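Local coordinates for polymeric Immunoglobulin Receptor (Oncorhynchus mykiss, PDB 5F1S), which probably binds polymeric immunoglobulins and carries them across mucosal epithelia, its ectodomain serving as secretory component, at residues E12-Y22 / Q71-K82; V110-N118 / V131-Y139. All coordinates share one frame; numbering follows the deposited sequence.

Interaction 1: residues E12-Y22 / Q71-K82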
loop_
_atom_site.group_PDB
_atom_site.type_symbol
_atom_site.label_atom_id
_atom_site.label_comp_id
_atom_site.label_asym_id
_atom_site.label_seq_id
_atom_site.Cartn_x
_atom_site.Cartn_y
_atom_site.Cartn_z
ATOM N N GLU A 12 2.958 -6.550 2.275
ATOM C CA GLU A 12 3.237 -7.813 1.601
ATOM C C GLU A 12 1.968 -8.401 1.011
ATOM O O GLU A 12 0.919 -8.438 1.652
ATOM C CB GLU A 12 3.859 -8.808 2.583
ATOM C CG GLU A 12 4.475 -10.007 1.927
ATOM C CD GLU A 12 5.183 -10.945 2.917
ATOM O OE1 GLU A 12 4.623 -11.147 4.020
ATOM O OE2 GLU A 12 6.268 -11.480 2.584
ATOM N N GLY A 13 2.062 -8.816 -0.248
ATOM C CA GLY A 13 0.924 -9.330 -0.969
ATOM C C GLY A 13 0.303 -8.372 -1.964
ATOM O O GLY A 13 -0.396 -8.824 -2.864
ATOM N N ARG A 14 0.496 -7.069 -1.799
ATOM C CA ARG A 14 -0.051 -6.075 -2.690
ATOM C C ARG A 14 0.838 -5.897 -3.922
ATOM O O ARG A 14 1.946 -6.426 -4.034
ATOM C CB ARG A 14 -0.180 -4.719 -1.982
ATOM C CG ARG A 14 -1.105 -4.596 -0.714
ATOM C CD ARG A 14 -2.507 -4.827 -1.011
ATOM N NE ARG A 14 -3.456 -4.123 -0.099
ATOM C CZ ARG A 14 -3.696 -4.479 1.169
ATOM N NH1 ARG A 14 -3.038 -5.464 1.757
ATOM N NH2 ARG A 14 -4.608 -3.848 1.869
ATOM N N SER A 15 0.304 -5.149 -4.870
ATOM C CA SER A 15 0.960 -4.884 -6.146
ATOM C C SER A 15 1.385 -3.432 -6.180
ATOM O O SER A 15 0.806 -2.603 -5.478
ATOM C CB SER A 15 -0.009 -5.152 -7.299
ATOM O OG SER A 15 -0.330 -6.523 -7.311
ATOM N N VAL A 16 2.375 -3.109 -7.025
ATOM C CA VAL A 16 2.704 -1.722 -7.318
ATOM C C VAL A 16 2.689 -1.495 -8.824
ATOM O O VAL A 16 2.968 -2.395 -9.612
ATOM C CB VAL A 16 4.067 -1.277 -6.745
ATOM C CG1 VAL A 16 4.047 -1.315 -5.204
ATOM C CG2 VAL A 16 5.203 -2.110 -7.292
ATOM N N MET A 17 2.366 -0.267 -9.193
ATOM C CA MET A 17 2.347 0.188 -10.578
ATOM C C MET A 17 3.248 1.409 -10.621
ATOM O O MET A 17 2.914 2.424 -10.002
ATOM C CB MET A 17 0.928 0.541 -11.047
ATOM C CG MET A 17 0.901 1.050 -12.457
ATOM S SD MET A 17 -0.840 1.572 -12.905
ATOM C CE MET A 17 -1.015 2.999 -11.985
ATOM N N ILE A 18 4.379 1.306 -11.315
ATOM C CA ILE A 18 5.457 2.284 -11.247
ATOM C C ILE A 18 5.588 2.934 -12.621
ATOM O O ILE A 18 5.949 2.241 -13.580
ATOM C CB ILE A 18 6.784 1.630 -10.834
ATOM C CG1 ILE A 18 6.595 1.069 -9.421
ATOM C CG2 ILE A 18 7.904 2.615 -10.900
ATOM C CD1 ILE A 18 7.636 0.069 -9.055
ATOM N N PRO A 19 5.390 4.248 -12.734
ATOM C CA PRO A 19 5.708 4.956 -13.993
ATOM C C PRO A 19 7.181 5.310 -14.085
ATOM O O PRO A 19 7.729 5.991 -13.201
ATOM C CB PRO A 19 4.852 6.225 -13.905
ATOM C CG PRO A 19 4.866 6.546 -12.386
ATOM C CD PRO A 19 4.835 5.180 -11.718
ATOM N N CYS A 20 7.763 5.006 -15.241
ATOM C CA CYS A 20 9.102 5.424 -15.606
ATOM C C CYS A 20 8.944 6.383 -16.770
ATOM O O CYS A 20 8.796 5.937 -17.922
ATOM C CB CYS A 20 9.962 4.228 -16.011
ATOM S SG CYS A 20 10.288 2.993 -14.687
ATOM N N HIS A 21 8.985 7.676 -16.476
ATOM C CA HIS A 21 8.805 8.704 -17.490
ATOM C C HIS A 21 10.153 9.007 -18.143
ATOM O O HIS A 21 11.203 8.956 -17.508
ATOM C CB HIS A 21 8.192 9.991 -16.921
ATOM C CG HIS A 21 6.714 9.888 -16.639
ATOM N ND1 HIS A 21 5.737 10.218 -17.562
ATOM C CD2 HIS A 21 6.064 9.468 -15.541
ATOM C CE1 HIS A 21 4.545 10.014 -17.026
ATOM N NE2 HIS A 21 4.723 9.581 -15.793
ATOM N N TYR A 22 10.119 9.305 -19.436
ATOM C CA TYR A 22 11.374 9.526 -20.136
ATOM C C TYR A 22 11.225 10.621 -21.177
ATOM O O TYR A 22 10.128 10.945 -21.632
ATOM C CB TYR A 22 11.878 8.266 -20.808
ATOM C CG TYR A 22 10.895 7.575 -21.695
ATOM C CD1 TYR A 22 10.794 7.908 -23.038
ATOM C CD2 TYR A 22 10.064 6.573 -21.210
ATOM C CE1 TYR A 22 9.909 7.226 -23.890
ATOM C CE2 TYR A 22 9.140 5.898 -22.060
ATOM C CZ TYR A 22 9.104 6.240 -23.408
ATOM O OH TYR A 22 8.280 5.561 -24.283
ATOM N N GLN A 71 5.153 8.754 -23.396
ATOM C CA GLN A 71 6.528 8.964 -22.947
ATOM C C GLN A 71 6.725 8.404 -21.543
ATOM O O GLN A 71 7.377 8.999 -20.680
ATOM C CB GLN A 71 6.915 10.454 -23.024
ATOM C CG GLN A 71 6.945 10.913 -24.518
ATOM C CD GLN A 71 7.067 12.400 -24.695
ATOM O OE1 GLN A 71 7.422 13.122 -23.784
ATOM N NE2 GLN A 71 6.747 12.868 -25.888
ATOM N N VAL A 72 6.149 7.246 -21.323
ATOM C CA VAL A 72 6.262 6.565 -20.042
ATOM C C VAL A 72 6.202 5.073 -20.314
ATOM O O VAL A 72 5.438 4.618 -21.172
ATOM C CB VAL A 72 5.160 7.021 -19.072
ATOM C CG1 VAL A 72 3.749 6.799 -19.658
ATOM C CG2 VAL A 72 5.291 6.343 -17.676
ATOM N N PHE A 73 6.994 4.316 -19.585
ATOM C CA PHE A 73 6.755 2.884 -19.480
ATOM C C PHE A 73 6.389 2.559 -18.044
ATOM O O PHE A 73 6.939 3.133 -17.112
ATOM C CB PHE A 73 7.941 2.048 -20.003
ATOM C CG PHE A 73 9.286 2.197 -19.278
ATOM C CD1 PHE A 73 10.195 3.186 -19.664
ATOM C CD2 PHE A 73 9.679 1.285 -18.302
ATOM C CE1 PHE A 73 11.473 3.270 -19.074
ATOM C CE2 PHE A 73 10.957 1.361 -17.701
ATOM C CZ PHE A 73 11.851 2.351 -18.094
ATOM N N THR A 74 5.417 1.667 -17.888
ATOM C CA THR A 74 4.845 1.340 -16.598
ATOM C C THR A 74 5.261 -0.078 -16.249
ATOM O O THR A 74 5.111 -1.002 -17.069
ATOM C CB THR A 74 3.322 1.457 -16.672
ATOM O OG1 THR A 74 2.962 2.769 -17.111
ATOM C CG2 THR A 74 2.662 1.245 -15.298
ATOM N N VAL A 75 5.804 -0.247 -15.038
ATOM C CA VAL A 75 6.224 -1.541 -14.551
ATOM C C VAL A 75 5.279 -1.948 -13.426
ATOM O O VAL A 75 5.051 -1.180 -12.502
ATOM C CB VAL A 75 7.685 -1.512 -14.078
ATOM C CG1 VAL A 75 8.066 -2.875 -13.536
ATOM C CG2 VAL A 75 8.632 -1.113 -15.216
ATOM N N THR A 76 4.677 -3.126 -13.539
ATOM C CA THR A 76 3.774 -3.627 -12.517
ATOM C C THR A 76 4.427 -4.827 -11.846
ATOM O O THR A 76 4.813 -5.790 -12.511
ATOM C CB THR A 76 2.420 -4.017 -13.133
ATOM O OG1 THR A 76 1.872 -2.863 -13.764
ATOM C CG2 THR A 76 1.451 -4.541 -12.060
ATOM N N MET A 77 4.549 -4.782 -10.529
ATOM C CA MET A 77 5.067 -5.903 -9.775
ATOM C C MET A 77 3.933 -6.366 -8.874
ATOM O O MET A 77 3.331 -5.561 -8.146
ATOM C CB MET A 77 6.323 -5.541 -8.945
ATOM C CG MET A 77 7.498 -5.068 -9.808
ATOM S SD MET A 77 8.919 -4.700 -8.745
ATOM C CE MET A 77 9.412 -6.307 -8.517
ATOM N N THR A 78 3.623 -7.644 -8.940
ATOM C CA THR A 78 2.455 -8.165 -8.236
ATOM C C THR A 78 2.856 -9.055 -7.064
ATOM O O THR A 78 3.948 -9.648 -7.009
ATOM C CB THR A 78 1.538 -8.963 -9.200
ATOM O OG1 THR A 78 2.269 -10.085 -9.707
ATOM C CG2 THR A 78 1.072 -8.067 -10.380
ATOM N N GLU A 79 1.937 -9.150 -6.111
ATOM C CA GLU A 79 2.078 -10.094 -5.006
ATOM C C GLU A 79 3.460 -9.963 -4.365
ATOM O O GLU A 79 4.184 -10.940 -4.151
ATOM C CB GLU A 79 1.840 -11.532 -5.471
ATOM C CG GLU A 79 0.628 -11.743 -6.378
ATOM C CD GLU A 79 -0.606 -12.194 -5.645
ATOM O OE1 GLU A 79 -0.623 -12.154 -4.395
ATOM O OE2 GLU A 79 -1.570 -12.600 -6.327
ATOM N N LEU A 80 3.826 -8.730 -4.031
ATOM C CA LEU A 80 5.170 -8.483 -3.544
ATOM C C LEU A 80 5.413 -9.201 -2.227
ATOM O O LEU A 80 4.572 -9.170 -1.330
ATOM C CB LEU A 80 5.392 -6.989 -3.355
ATOM C CG LEU A 80 5.642 -6.274 -4.679
ATOM C CD1 LEU A 80 5.466 -4.771 -4.488
ATOM C CD2 LEU A 80 7.066 -6.562 -5.190
ATOM N N GLN A 81 6.597 -9.784 -2.101
ATOM C CA GLN A 81 7.026 -10.488 -0.903
ATOM C C GLN A 81 8.067 -9.676 -0.154
ATOM O O GLN A 81 8.768 -8.838 -0.716
ATOM C CB GLN A 81 7.586 -11.860 -1.293
ATOM C CG GLN A 81 6.572 -12.710 -2.037
ATOM C CD GLN A 81 5.342 -12.983 -1.234
ATOM O OE1 GLN A 81 5.392 -13.741 -0.271
ATOM N NE2 GLN A 81 4.231 -12.400 -1.626
ATOM N N LYS A 82 8.224 -9.954 1.146
ATOM C CA LYS A 82 9.185 -9.173 1.907
ATOM C C LYS A 82 10.571 -9.232 1.265
ATOM O O LYS A 82 11.313 -8.245 1.247
ATOM C CB LYS A 82 9.246 -9.675 3.346
ATOM C CG LYS A 82 10.118 -8.770 4.207
ATOM C CD LYS A 82 10.125 -9.134 5.670
ATOM C CE LYS A 82 11.043 -8.133 6.424
ATOM N NZ LYS A 82 11.122 -8.438 7.875
HETATM O O HOH W 1 -0.751 -8.462 -5.828
HETATM O O HOH W 2 -2.171 -11.218 -2.779
HETATM O O HOH W 3 7.468 11.816 -19.968
#
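Leu80 O is held from the opposite segment by Gly13, whose N-H meets it in the carbonyl plane at 2.8 Å (Gly13 N to Leu80 O), while Glu12 CA adds a weaker C-H...O contact. One residue earlier, at Glu12, the extended side chain places OE2 2.9 Å from Lys82 N; the bond is made on the anti side and tilted out of the carboxylate plane. The other oxygen, OE1, accepts a hydrogen bond from Gln112 NE2, so one carboxylate ties this loop to the connection between strands 103-111 and 114-116. A water accepts from Glu79 N and donates to Gly13 O beside the irregular pairing, where Leu80 N rather than Glu79 N bonds Arg14 O.

From Val16 to Cys20 the pairing is regular: Val16-Met77, Ile18-Val75 and Cys20-Phe73 are hydrogen-bonded pairs with both N-H...O bonds formed. The strand axes approach to 4.6 Å at 158°, which confirms a twisted antiparallel pair. On the inward face, Val16 CG1 meets Leu80 CD1 at 3.8 Å, with the two side chains at about a right angle. Phe73 has its CG between its own backbone N and carbonyl carbon (chi1 62°), and this folds the ring back across to Cys20. Cys20 CB sits 3.4 Å from the Phe73 ring centroid, 12° off the normal, while Cys20 SG lies obliquely at 4.1 Å from the same centroid; Tyr22 reaches the ring's edge. On the outward face, Val72 CG2 stands over the centre of the His21 ring, 3.7 Å from its centroid.

Cys20 SG is disulfide-bonded to Cys90 in the facing sheet, and Ile18, Val75 and Met77 pack on Trp33 of that sheet. A central antiparallel pair carrying one cysteine of the intersheet disulfide is the signature of strands B and E in an immunoglobulin V-set sandwich.

Interaction 2: residues V110-N118 / V131-Y139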
loop_
_atom_site.group_PDB
_atom_site.type_symbol
_atom_site.label_atom_id
_atom_site.label_comp_id
_atom_site.label_asym_id
_atom_site.label_seq_id
_atom_site.Cartn_x
_atom_site.Cartn_y
_atom_site.Cartn_z
ATOM N N VAL A 110 8.819 -3.676 1.329
ATOM C CA VAL A 110 7.643 -4.524 1.421
ATOM C C VAL A 110 7.493 -4.916 2.883
ATOM O O VAL A 110 8.366 -5.575 3.443
ATOM C CB VAL A 110 7.755 -5.764 0.533
ATOM C CG1 VAL A 110 6.437 -6.552 0.579
ATOM C CG2 VAL A 110 8.026 -5.371 -0.884
ATOM N N ILE A 111 6.383 -4.526 3.488
ATOM C CA ILE A 111 6.266 -4.584 4.939
ATOM C C ILE A 111 5.221 -5.602 5.362
ATOM O O ILE A 111 4.201 -5.827 4.698
ATOM C CB ILE A 111 5.945 -3.193 5.525
ATOM C CG1 ILE A 111 4.716 -2.625 4.936
ATOM C CG2 ILE A 111 7.102 -2.235 5.218
ATOM C CD1 ILE A 111 4.391 -1.197 5.498
ATOM N N GLN A 112 5.440 -6.151 6.548
ATOM C CA GLN A 112 4.486 -7.055 7.173
ATOM C C GLN A 112 3.840 -6.362 8.359
ATOM O O GLN A 112 4.542 -5.794 9.200
ATOM C CB GLN A 112 5.188 -8.331 7.607
ATOM C CG GLN A 112 5.907 -9.041 6.457
ATOM C CD GLN A 112 6.662 -10.266 6.911
ATOM O OE1 GLN A 112 7.379 -10.229 7.920
ATOM N NE2 GLN A 112 6.545 -11.342 6.153
ATOM N N GLY A 113 2.524 -6.408 8.405
ATOM C CA GLY A 113 1.738 -5.819 9.456
ATOM C C GLY A 113 0.503 -5.148 8.930
ATOM O O GLY A 113 -0.148 -5.640 7.989
ATOM N N LEU A 114 0.154 -4.006 9.549
ATOM C CA LEU A 114 -1.109 -3.341 9.292
ATOM C C LEU A 114 -0.854 -1.886 8.966
ATOM O O LEU A 114 0.162 -1.310 9.392
ATOM C CB LEU A 114 -2.105 -3.395 10.481
ATOM C CG LEU A 114 -2.721 -4.787 10.703
ATOM C CD1 LEU A 114 -1.762 -5.649 11.450
ATOM C CD2 LEU A 114 -4.023 -4.627 11.454
ATOM N N SER A 115 -1.766 -1.296 8.205
ATOM C CA SER A 115 -1.744 0.156 7.974
ATOM C C SER A 115 -3.168 0.666 7.912
ATOM O O SER A 115 -4.132 -0.101 7.911
ATOM C CB SER A 115 -1.011 0.511 6.672
ATOM O OG SER A 115 -1.790 0.077 5.578
ATOM N N VAL A 116 -3.332 1.971 7.851
ATOM C CA VAL A 116 -4.679 2.516 7.825
ATOM C C VAL A 116 -4.753 3.577 6.759
ATOM O O VAL A 116 -3.794 4.330 6.556
ATOM C CB VAL A 116 -5.077 3.040 9.219
ATOM C CG1 VAL A 116 -4.187 4.195 9.646
ATOM C CG2 VAL A 116 -6.517 3.418 9.248
ATOM N N VAL A 117 -5.878 3.585 6.033
ATOM C CA VAL A 117 -6.059 4.558 4.966
ATOM C C VAL A 117 -5.983 5.966 5.540
ATOM O O VAL A 117 -5.127 6.769 5.157
ATOM C CB VAL A 117 -7.393 4.317 4.224
ATOM C CG1 VAL A 117 -7.663 5.457 3.248
ATOM C CG2 VAL A 117 -7.410 2.937 3.462
ATOM N N ASN A 118 -6.838 6.265 6.518
ATOM C CA ASN A 118 -6.801 7.567 7.174
ATOM C C ASN A 118 -6.683 7.342 8.673
ATOM O O ASN A 118 -7.607 6.796 9.284
ATOM C CB ASN A 118 -8.065 8.368 6.833
ATOM C CG ASN A 118 -8.034 9.800 7.377
ATOM O OD1 ASN A 118 -6.969 10.338 7.744
ATOM N ND2 ASN A 118 -9.222 10.430 7.429
ATOM N N VAL A 131 -13.598 3.161 9.341
ATOM C CA VAL A 131 -12.148 3.071 9.376
ATOM C C VAL A 131 -11.775 1.884 8.511
ATOM O O VAL A 131 -12.351 0.802 8.674
ATOM C CB VAL A 131 -11.645 2.856 10.815
ATOM C CG1 VAL A 131 -10.136 2.676 10.857
ATOM C CG2 VAL A 131 -12.093 3.977 11.756
ATOM N N GLN A 132 -10.816 2.063 7.617
ATOM C CA GLN A 132 -10.395 0.965 6.757
ATOM C C GLN A 132 -8.992 0.540 7.157
ATOM O O GLN A 132 -8.016 1.264 6.922
ATOM C CB GLN A 132 -10.437 1.307 5.273
ATOM C CG GLN A 132 -10.279 -0.032 4.470
ATOM C CD GLN A 132 -10.621 0.085 2.997
ATOM O OE1 GLN A 132 -11.142 1.103 2.543
ATOM N NE2 GLN A 132 -10.342 -0.970 2.249
ATOM N N CYS A 133 -8.902 -0.616 7.797
ATOM C CA CYS A 133 -7.645 -1.165 8.252
ATOM C C CYS A 133 -7.121 -2.141 7.210
ATOM O O CYS A 133 -7.802 -3.115 6.871
ATOM C CB CYS A 133 -7.799 -1.897 9.573
ATOM S SG CYS A 133 -8.892 -1.141 10.879
ATOM N N LEU A 134 -5.916 -1.914 6.744
ATOM C CA LEU A 134 -5.285 -2.760 5.747
ATOM C C LEU A 134 -4.301 -3.709 6.405
ATOM O O LEU A 134 -3.700 -3.386 7.428
ATOM C CB LEU A 134 -4.534 -1.915 4.732
ATOM C CG LEU A 134 -5.337 -0.738 4.174
ATOM C CD1 LEU A 134 -4.401 0.057 3.253
ATOM C CD2 LEU A 134 -6.515 -1.235 3.382
ATOM N N TYR A 135 -4.131 -4.898 5.822
ATOM C CA TYR A 135 -3.166 -5.812 6.406
ATOM C C TYR A 135 -2.470 -6.652 5.350
ATOM O O TYR A 135 -2.984 -6.846 4.254
ATOM C CB TYR A 135 -3.826 -6.719 7.446
ATOM C CG TYR A 135 -4.931 -7.557 6.929
ATOM C CD1 TYR A 135 -4.670 -8.755 6.264
ATOM C CD2 TYR A 135 -6.226 -7.177 7.090
ATOM C CE1 TYR A 135 -5.698 -9.543 5.805
ATOM C CE2 TYR A 135 -7.276 -7.960 6.617
ATOM C CZ TYR A 135 -6.988 -9.150 5.992
ATOM O OH TYR A 135 -8.022 -9.927 5.533
ATOM N N SER A 136 -1.256 -7.085 5.680
ATOM C CA SER A 136 -0.417 -7.852 4.775
ATOM C C SER A 136 -0.815 -9.328 4.794
ATOM O O SER A 136 -1.575 -9.797 5.666
ATOM C CB SER A 136 1.049 -7.710 5.128
ATOM O OG SER A 136 1.337 -8.252 6.407
ATOM N N GLN A 137 -0.245 -10.067 3.839
ATOM C CA GLN A 137 -0.801 -11.380 3.481
ATOM C C GLN A 137 -0.772 -12.353 4.638
ATOM O O GLN A 137 -1.625 -13.246 4.717
ATOM C CB GLN A 137 -0.049 -12.022 2.300
ATOM C CG GLN A 137 1.367 -12.323 2.634
ATOM C CD GLN A 137 2.218 -12.727 1.435
ATOM O OE1 GLN A 137 1.908 -12.375 0.296
ATOM N NE2 GLN A 137 3.319 -13.435 1.702
ATOM N N GLY A 138 0.184 -12.205 5.536
ATOM C CA GLY A 138 0.306 -13.151 6.616
ATOM C C GLY A 138 -0.770 -13.050 7.664
ATOM O O GLY A 138 -0.785 -13.893 8.571
ATOM N N TYR A 139 -1.631 -12.026 7.607
ATOM C CA TYR A 139 -2.690 -11.856 8.592
ATOM C C TYR A 139 -4.060 -12.272 8.080
ATOM O O TYR A 139 -5.071 -12.044 8.757
ATOM C CB TYR A 139 -2.700 -10.395 9.082
ATOM C CG TYR A 139 -1.421 -10.103 9.858
ATOM C CD1 TYR A 139 -1.275 -10.543 11.152
ATOM C CD2 TYR A 139 -0.344 -9.448 9.280
ATOM C CE1 TYR A 139 -0.122 -10.330 11.867
ATOM C CE2 TYR A 139 0.822 -9.234 9.975
ATOM C CZ TYR A 139 0.922 -9.670 11.285
ATOM O OH TYR A 139 2.067 -9.483 12.012
HETATM O O HOH W 4 -9.319 4.934 7.824
#
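Ser136 keeps OG between its own backbone N and carbonyl carbon (chi1 64°), the rotation that brings the hydroxyl oxygen to Gly113. The N-H of Gly113 reaches Ser136 OG at 3.0 Å with an angle of 164° at hydrogen, and Ser136 N returns a bond to Gly113 O at 2.9 Å. Gly113 is therefore gripped through both its donor and its acceptor by one residue. Tyr139 adds a third neighbour, its CE2 lying 3.6 Å from Gly113 CA, and the backbone angles of Gly113 are ones at which a side chain would press on the preceding carbonyl.

Ser115 and Leu134 form a hydrogen-bonded antiparallel pair: Leu134 N to Ser115 O is 2.8 Å, whereas the reverse donor, Ser115 N, stands above the carbonyl plane of Leu134. A similar first torsion in Ser115 lays OG alongside Leu134, 3.5 Å from both its CB and its CD1. On the opposite face of the sheet, Leu114 CG meets Tyr135 CB, and Val116 CG2 approaches Val131 CG1 at 4.0 Å, close to the Cys133-Cys196 disulfide. A longer bond, 3.3 Å from Val117 N to Gln132 O, ends the pairing.

Backbone bonds thus fix the register of this edge strand, with apolar branches lining the inward face, while Ser136, accepting through OG and donating through N, holds both polar backbone atoms of Gly113 in the connection between the domains.

Interactions 1 and 2 follow one another along the chain, with centres about 19 Å apart. Interaction 1 joins strands 16-22 and 72-77 in the four-stranded sheet of the first immunoglobulin domain; interaction 2 joins strands 114-116 and 129-135 at an edge of the corresponding sheet in the second. Strands 16-22 and 129-135 each supply one cysteine to their domain's intersheet disulfide. The two contacts meet at the domain boundary: Glu12 N lies 2.8 Å from Ile111 O, and Arg14 NH1 lies 2.9 Å from Tyr135 O, both probable hydrogen bonds. Arg14 NH2 bonds Lys177 O, also in the second domain, and Gln81 OE1 accepts a hydrogen bond from Gln137 NE2. These interdomain hydrogen bonds probably restrain the relative orientation of the two domains.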